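Guanine deaminase (Escherichia coli, PDB 6OHB) catalyses the zinc-dependent hydrolytic deamination of guanine to xanthine and ammonia, a step of purine degradation. Local coordinates at residues P208-T213 against D256-V261; H237-K242 against V278-K283; E217-A222 against H263-T268. All blocks are in the same frame, centred on the assembly; numbering follows the deposited sequence.

Interaction 1 (P208-T213 against D256-V261)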
# COMPACT_ATOMS: atom_id res chain seq x y z
N PRO A 208 29.84 -3.35 -0.26
CA PRO A 208 30.04 -2.23 0.67
C PRO A 208 28.70 -1.54 0.89
O PRO A 208 27.97 -1.27 -0.06
CB PRO A 208 31.03 -1.32 -0.07
CG PRO A 208 30.82 -1.63 -1.54
CD PRO A 208 30.34 -3.06 -1.62
N ARG A 209 28.38 -1.26 2.16
CA ARG A 209 27.08 -0.68 2.47
C ARG A 209 26.86 0.61 1.69
O ARG A 209 25.95 0.70 0.85
CB ARG A 209 26.94 -0.43 3.98
CG ARG A 209 25.53 -0.02 4.38
CD ARG A 209 25.38 0.20 5.87
NE ARG A 209 25.54 -1.03 6.64
CZ ARG A 209 24.54 -1.83 6.99
NH1 ARG A 209 23.29 -1.54 6.65
NH2 ARG A 209 24.78 -2.92 7.70
N PHE A 210 27.70 1.61 1.93
CA PHE A 210 27.82 2.77 1.06
C PHE A 210 29.16 3.45 1.37
O PHE A 210 29.90 3.03 2.26
CB PHE A 210 26.64 3.74 1.21
CG PHE A 210 26.29 4.09 2.64
CD1 PHE A 210 24.99 3.98 3.10
CD2 PHE A 210 27.26 4.55 3.52
CE1 PHE A 210 24.67 4.31 4.40
CE2 PHE A 210 26.94 4.88 4.82
CZ PHE A 210 25.65 4.75 5.26
N ALA A 211 29.45 4.50 0.62
CA ALA A 211 30.74 5.18 0.77
C ALA A 211 30.95 5.80 2.15
O ALA A 211 32.08 5.72 2.66
CB ALA A 211 30.90 6.24 -0.33
N PRO A 212 29.95 6.42 2.80
CA PRO A 212 30.20 6.97 4.15
C PRO A 212 30.81 5.99 5.13
O PRO A 212 31.67 6.39 5.93
CB PRO A 212 28.81 7.42 4.59
CG PRO A 212 28.15 7.84 3.34
CD PRO A 212 28.68 6.93 2.25
N THR A 213 30.42 4.72 5.10
CA THR A 213 30.87 3.77 6.11
C THR A 213 32.05 2.93 5.62
O THR A 213 32.37 1.91 6.24
CB THR A 213 29.73 2.85 6.55
OG1 THR A 213 29.01 2.38 5.41
CG2 THR A 213 28.78 3.59 7.49
N ASP A 256 34.44 13.56 -8.00
CA ASP A 256 33.42 14.39 -8.64
C ASP A 256 32.00 13.92 -8.32
O ASP A 256 31.19 13.68 -9.21
CB ASP A 256 33.65 14.44 -10.15
CG ASP A 256 32.81 15.51 -10.85
OD1 ASP A 256 32.32 16.43 -10.15
OD2 ASP A 256 32.63 15.43 -12.08
N GLY A 257 31.70 13.79 -7.04
CA GLY A 257 30.38 13.39 -6.59
C GLY A 257 30.34 11.96 -6.07
O GLY A 257 31.36 11.29 -5.92
N TYR A 258 29.11 11.50 -5.82
CA TYR A 258 28.90 10.22 -5.15
C TYR A 258 29.27 9.05 -6.06
O TYR A 258 30.08 8.19 -5.69
CB TYR A 258 27.43 10.14 -4.71
CG TYR A 258 27.12 9.16 -3.59
CD1 TYR A 258 27.98 8.11 -3.28
CD2 TYR A 258 25.95 9.29 -2.85
CE1 TYR A 258 27.67 7.21 -2.27
CE2 TYR A 258 25.64 8.40 -1.84
CZ TYR A 258 26.50 7.36 -1.55
OH TYR A 258 26.19 6.49 -0.54
N LEU A 259 28.66 8.98 -7.25
CA LEU A 259 28.91 7.85 -8.14
C LEU A 259 30.38 7.77 -8.55
O LEU A 259 30.90 6.67 -8.79
CB LEU A 259 28.02 7.94 -9.38
CG LEU A 259 28.26 6.91 -10.49
CD1 LEU A 259 28.08 5.48 -9.99
CD2 LEU A 259 27.36 7.18 -11.69
N ASP A 260 31.06 8.91 -8.62
CA ASP A 260 32.46 8.89 -9.05
C ASP A 260 33.37 8.24 -8.02
O ASP A 260 34.43 7.73 -8.39
CB ASP A 260 32.95 10.30 -9.37
CG ASP A 260 34.32 10.30 -10.02
OD1 ASP A 260 34.40 10.02 -11.23
OD2 ASP A 260 35.31 10.58 -9.31
N VAL A 261 32.98 8.22 -6.75
CA VAL A 261 33.76 7.48 -5.76
C VAL A 261 33.77 6.00 -6.11
O VAL A 261 34.83 5.35 -6.10
CB VAL A 261 33.20 7.71 -4.34
CG1 VAL A 261 34.09 7.02 -3.31
CG2 VAL A 261 33.08 9.20 -4.06
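In the TIM-barrel fold of the amidohydrolase superfamily, active-site residues sit on loops that follow the barrel strands, and residues 208-213 form such a loop between strand 203-208 and helix 216-228. It packs against the start of helix 258-264, and the contact is small and wholly buried.

Apolar packing makes up most of it. Ala211 points its methyl at the helix, where CB lies 3.9 Å from Tyr258 CE1 and 4.4 Å from Val261 CG1; a side chain this short lets the loop backbone come close. Pro212 crosses the tyrosine at about a right angle. Tyr258 reaches the loop because CG stands anti to the backbone N (chi1 -158°), which brings the end of the ring toward the loop.

The tyrosine hydroxyl is a different case. Its hydrogen bond goes to Glu244 of helix 242-251, so this buried oxygen has a polar partner, while against the loop it makes van der Waals contact with carbons. Arg209 and Phe210 are substrate-binding residues by similarity. Phe210 holds CG in the crowded position between its backbone N and carbonyl carbon (chi1 49°), and its ring leads away from helix 258-264, so that CB and not the ring comes nearest the hydroxyl: Phe210 CB lies 3.3 Å from Tyr258 OH, while Pro212 CD is 3.8 Å from the same oxygen.

Interaction 2 (H237-K242 against V278-K283). With ZN (zinc ion), chain E.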
# COMPACT_ATOMS: atom_id res chain seq x y z
N HIS A 237 24.51 1.08 -2.03
CA HIS A 237 23.52 2.15 -2.03
C HIS A 237 24.12 3.40 -2.70
O HIS A 237 25.32 3.64 -2.62
CB HIS A 237 23.07 2.49 -0.60
CG HIS A 237 22.22 1.43 0.06
ND1 HIS A 237 22.76 0.40 0.80
CD2 HIS A 237 20.88 1.30 0.15
CE1 HIS A 237 21.78 -0.34 1.30
NE2 HIS A 237 20.63 0.18 0.91
N LEU A 238 23.27 4.19 -3.37
CA LEU A 238 23.77 5.37 -4.09
C LEU A 238 22.71 6.46 -4.18
O LEU A 238 21.62 6.22 -4.69
CB LEU A 238 24.24 4.99 -5.51
CG LEU A 238 24.72 6.11 -6.44
CD1 LEU A 238 26.05 6.66 -5.95
CD2 LEU A 238 24.84 5.60 -7.87
N CYS A 239 23.07 7.66 -3.71
CA CYS A 239 22.23 8.87 -3.78
C CYS A 239 20.77 8.59 -3.42
O CYS A 239 19.84 8.89 -4.18
CB CYS A 239 22.34 9.54 -5.15
SG CYS A 239 24.01 9.73 -5.79
N GLU A 240 20.58 8.06 -2.22
CA GLU A 240 19.23 7.86 -1.71
C GLU A 240 18.67 9.16 -1.13
O GLU A 240 17.50 9.49 -1.33
CB GLU A 240 19.23 6.75 -0.65
CG GLU A 240 17.87 6.44 -0.02
CD GLU A 240 17.94 5.29 0.98
OE1 GLU A 240 19.07 4.82 1.26
OE2 GLU A 240 16.88 4.85 1.48
N ASN A 241 19.51 9.91 -0.41
CA ASN A 241 19.09 11.06 0.37
C ASN A 241 20.09 12.20 0.18
O ASN A 241 21.29 11.97 0.01
CB ASN A 241 18.97 10.67 1.85
CG ASN A 241 18.62 11.83 2.74
OD1 ASN A 241 19.42 12.25 3.57
ND2 ASN A 241 17.40 12.36 2.57
N LYS A 242 19.58 13.44 0.22
CA LYS A 242 20.43 14.61 -0.02
C LYS A 242 21.47 14.79 1.08
O LYS A 242 22.62 15.17 0.80
CB LYS A 242 19.56 15.86 -0.15
CG LYS A 242 18.22 15.60 -0.84
CD LYS A 242 17.46 16.90 -1.10
CE LYS A 242 18.20 17.78 -2.11
NZ LYS A 242 18.41 17.08 -3.41
N VAL A 278 17.99 8.23 -6.20
CA VAL A 278 16.88 9.18 -6.24
C VAL A 278 17.33 10.57 -6.68
O VAL A 278 16.59 11.27 -7.38
CB VAL A 278 16.20 9.23 -4.86
CG1 VAL A 278 15.04 10.20 -4.85
CG2 VAL A 278 15.76 7.83 -4.44
N HIS A 279 18.55 10.97 -6.33
CA HIS A 279 19.07 12.31 -6.62
C HIS A 279 20.37 12.17 -7.40
O HIS A 279 21.46 12.25 -6.83
CB HIS A 279 19.28 13.11 -5.32
CG HIS A 279 18.08 13.12 -4.43
ND1 HIS A 279 16.94 13.85 -4.73
CD2 HIS A 279 17.83 12.50 -3.26
CE1 HIS A 279 16.05 13.67 -3.77
NE2 HIS A 279 16.56 12.86 -2.86
N LEU A 280 20.25 11.95 -8.71
CA LEU A 280 21.41 11.84 -9.59
C LEU A 280 21.56 13.11 -10.41
O LEU A 280 20.58 13.64 -10.95
CB LEU A 280 21.28 10.65 -10.53
CG LEU A 280 21.31 9.23 -9.96
CD1 LEU A 280 21.00 8.22 -11.05
CD2 LEU A 280 22.64 8.94 -9.30
N GLU A 281 22.79 13.59 -10.53
CA GLU A 281 23.06 14.63 -11.51
C GLU A 281 23.04 14.01 -12.90
O GLU A 281 22.98 12.79 -13.06
CB GLU A 281 24.41 15.30 -11.24
N GLU A 282 23.11 14.85 -13.93
CA GLU A 282 23.07 14.30 -15.28
C GLU A 282 24.38 13.62 -15.64
O GLU A 282 24.39 12.62 -16.38
CB GLU A 282 22.74 15.40 -16.29
CG GLU A 282 22.29 14.89 -17.65
CD GLU A 282 20.79 14.66 -17.72
OE1 GLU A 282 20.11 14.82 -16.68
OE2 GLU A 282 20.29 14.33 -18.81
N LYS A 283 25.49 14.12 -15.09
CA LYS A 283 26.77 13.42 -15.14
C LYS A 283 26.63 11.97 -14.69
O LYS A 283 27.11 11.05 -15.35
CB LYS A 283 27.80 14.15 -14.27
ZN ZN E . 18.89 -0.81 1.34
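Cys239 O is the centre of the tight part of this contact, where the loop after strand 233-238 meets the chain leading to helix 282-290. Two successive backbone N-H groups grip that one oxygen. Val278 N donates at 2.8 Å to Cys239 O, from above the carbonyl plane with a bent N-H...O angle of 137°; the bond from His279 N to Cys239 O is longer, 3.3 Å, but straighter (159°) and in the carbonyl plane. Cys239 is small enough for its CB to come 3.3 Å from His279 O, and its SG packs 3.8 Å from Leu280 CD2. The same methyl meets Leu238 CD2 more loosely, at 4.2 Å.

On the solvent side, exposed Lys242, bent at chi3 and chi4, folds across the His279 ring at about a right angle: its CG makes a CH-pi contact 4.0 Å from the ring centroid, and NZ lies over the same face. Val278 CG1 covers the opposite face, while His279 NE2 is hydrogen-bonded to Ser307 O, which should fix the ring's rotation. A long, flexible lysine suits this exposed place, its methylenes over the ring and its charge near solvent.

His237 binds zinc through NE2 at 2.0 Å, with His82, His84 and Asp327; Leu238, Cys239 and Glu240 probably line the substrate site. Barrel strand 233-238 thus meets the lead-in of helix 282-290, helix 258-264 packs on Leu238 and Cys239, and the loop enters helix 242-251 at Lys242.

Interaction 3 (E217-A222 against H263-T268); sequences EQMAMA and HQYGLT
Both Met219 and Tyr265 hold CG anti to the carbonyl carbon and beside the backbone N (chi1 -67° and -75°), and from these ordinary positions the methionine meets the flat of the tyrosine ring. Met219 CB sits over the ring centre in a CH-pi contact, 3.5 Å from the Tyr265 centroid and only 8° off the ring normal. Bends at chi2 and chi3 then curl the methionine back: its CE comes 3.8 Å from Tyr265 CD2 and 3.9 Å from Leu267 CD1. SD itself is farther off and oblique, 5.5 Å from the ring centroid of Tyr265, a Met-aromatic contact of modest closeness. An unbranched, pliable thioether suits this place, since it can follow both the ring and the leucine.

The contact packs helix 216-228, which follows barrel strand 203-208, against the C-terminal end of helix 258-264. Beside the methionine, Ala220 and Ala222 keep helix 216-228 slim where the other segment approaches. Ala220 N lies 3.8 Å from Tyr265 CE1, and Leu267 CD2 packs 3.9 Å from Ala222 O.

Tyr265 and Leu267 can face the helix together because the chain turns between them. Helix 258-264 ends in a Schellman motif, with Gly266 as the C-prime residue at positive phi, a conformation glycine adopts easily; Gly266 N bonds to His263 O and Leu267 N to Tyr262 O. Beyond it, His263 ND1 and Thr268 OG1 share a hydrogen bond of 2.9 Å that ties the end of the helix to the outgoing chain.

An alanine in place of Tyr265 would remove the ring under Met219 CB and would probably leave the methionine and Ala220 less well packed. Between the two segments the interaction is apolar and aromatic, so cohesion here depends on how well the shapes fit and not on directional bonds.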
# COMPACT_ATOMS: atom_id res chain seq x y z
N GLU A 217 40.78 2.77 2.35
CA GLU A 217 41.43 1.46 2.37
C GLU A 217 40.43 0.35 2.05
O GLU A 217 40.72 -0.55 1.25
CB GLU A 217 42.07 1.22 3.74
CG GLU A 217 43.41 1.90 3.91
CD GLU A 217 43.30 3.41 3.91
OE1 GLU A 217 42.68 3.97 4.84
OE2 GLU A 217 43.82 4.04 2.96
N GLN A 218 39.24 0.41 2.66
CA GLN A 218 38.24 -0.61 2.39
C GLN A 218 37.71 -0.52 0.96
O GLN A 218 37.44 -1.55 0.33
CB GLN A 218 37.09 -0.50 3.39
CG GLN A 218 36.13 -1.66 3.33
CD GLN A 218 35.16 -1.67 4.49
OE1 GLN A 218 34.25 -0.84 4.55
NE2 GLN A 218 35.35 -2.60 5.42
N MET A 219 37.55 0.70 0.43
CA MET A 219 37.15 0.84 -0.96
C MET A 219 38.19 0.22 -1.89
O MET A 219 37.84 -0.43 -2.88
CB MET A 219 36.92 2.31 -1.30
CG MET A 219 35.72 2.96 -0.60
SD MET A 219 34.08 2.36 -1.12
CE MET A 219 34.07 2.79 -2.86
N ALA A 220 39.48 0.38 -1.55
CA ALA A 220 40.53 -0.26 -2.34
C ALA A 220 40.45 -1.78 -2.23
O ALA A 220 40.67 -2.49 -3.22
CB ALA A 220 41.90 0.23 -1.89
N MET A 221 40.12 -2.31 -1.04
CA MET A 221 39.97 -3.75 -0.90
C MET A 221 38.80 -4.28 -1.73
O MET A 221 38.89 -5.35 -2.34
CB MET A 221 39.79 -4.13 0.57
CG MET A 221 41.04 -3.94 1.42
SD MET A 221 42.49 -4.78 0.76
CE MET A 221 43.09 -5.65 2.21
N ALA A 222 37.69 -3.53 -1.78
CA ALA A 222 36.56 -3.94 -2.61
C ALA A 222 36.94 -3.92 -4.09
O ALA A 222 36.57 -4.84 -4.85
CB ALA A 222 35.36 -3.03 -2.36
N HIS A 263 33.09 4.76 -9.09
CA HIS A 263 33.66 4.60 -10.43
C HIS A 263 35.19 4.58 -10.39
O HIS A 263 35.82 3.77 -11.08
CB HIS A 263 33.15 5.72 -11.34
CG HIS A 263 33.65 5.63 -12.75
ND1 HIS A 263 33.28 4.61 -13.61
CD2 HIS A 263 34.48 6.43 -13.46
CE1 HIS A 263 33.87 4.79 -14.78
NE2 HIS A 263 34.60 5.89 -14.72
N GLN A 264 35.80 5.49 -9.61
CA GLN A 264 37.26 5.54 -9.56
C GLN A 264 37.84 4.30 -8.91
O GLN A 264 38.98 3.91 -9.21
CB GLN A 264 37.73 6.79 -8.81
CG GLN A 264 37.44 8.12 -9.52
CD GLN A 264 37.87 8.13 -10.97
OE1 GLN A 264 38.96 7.67 -11.32
NE2 GLN A 264 37.01 8.66 -11.84
N TYR A 265 37.10 3.66 -8.00
CA TYR A 265 37.51 2.39 -7.43
C TYR A 265 37.05 1.19 -8.27
O TYR A 265 36.98 0.07 -7.75
CB TYR A 265 36.99 2.26 -6.00
CG TYR A 265 37.75 3.10 -4.99
CD1 TYR A 265 39.04 2.76 -4.62
CD2 TYR A 265 37.17 4.23 -4.43
CE1 TYR A 265 39.74 3.53 -3.70
CE2 TYR A 265 37.87 5.00 -3.51
CZ TYR A 265 39.15 4.65 -3.15
OH TYR A 265 39.84 5.42 -2.24
N GLY A 266 36.73 1.42 -9.55
CA GLY A 266 36.39 0.34 -10.46
C GLY A 266 35.24 -0.55 -10.02
O GLY A 266 35.28 -1.76 -10.25
N LEU A 267 34.22 0.04 -9.40
CA LEU A 267 33.06 -0.72 -8.94
C LEU A 267 31.81 -0.42 -9.76
O LEU A 267 30.70 -0.81 -9.36
CB LEU A 267 32.79 -0.44 -7.46
CG LEU A 267 33.85 -0.89 -6.47
CD1 LEU A 267 33.55 -0.32 -5.09
CD2 LEU A 267 33.92 -2.40 -6.41
N THR A 268 31.95 0.25 -10.89
CA THR A 268 30.87 0.38 -11.86
C THR A 268 31.10 -0.62 -12.99
O THR A 268 32.21 -1.11 -13.19
CB THR A 268 30.80 1.80 -12.42
OG1 THR A 268 32.00 2.09 -13.16
CG2 THR A 268 30.66 2.81 -11.28

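Along the chain the first segments come in the order 208-213, 217-222, 237-242 and the second ones in the order 256-261, 263-268, 278-283, so all three contacts interlock within the barrel domain. Interactions 1 and 3 share helix 258-264, one using its start and the other its end, with centres about 9 Å apart. Interaction 2 has its centre about 10 Å from that of interaction 1 and touches it through Arg209 O and His237 ND1, and through Tyr258 against Leu238 and Cys239. Interactions 2 and 3, centres about 18 Å apart, do not touch. Helix 258-264 thus links packing around helix 216-228 with loops bearing the zinc ligand His237 and probable substrate-binding residues.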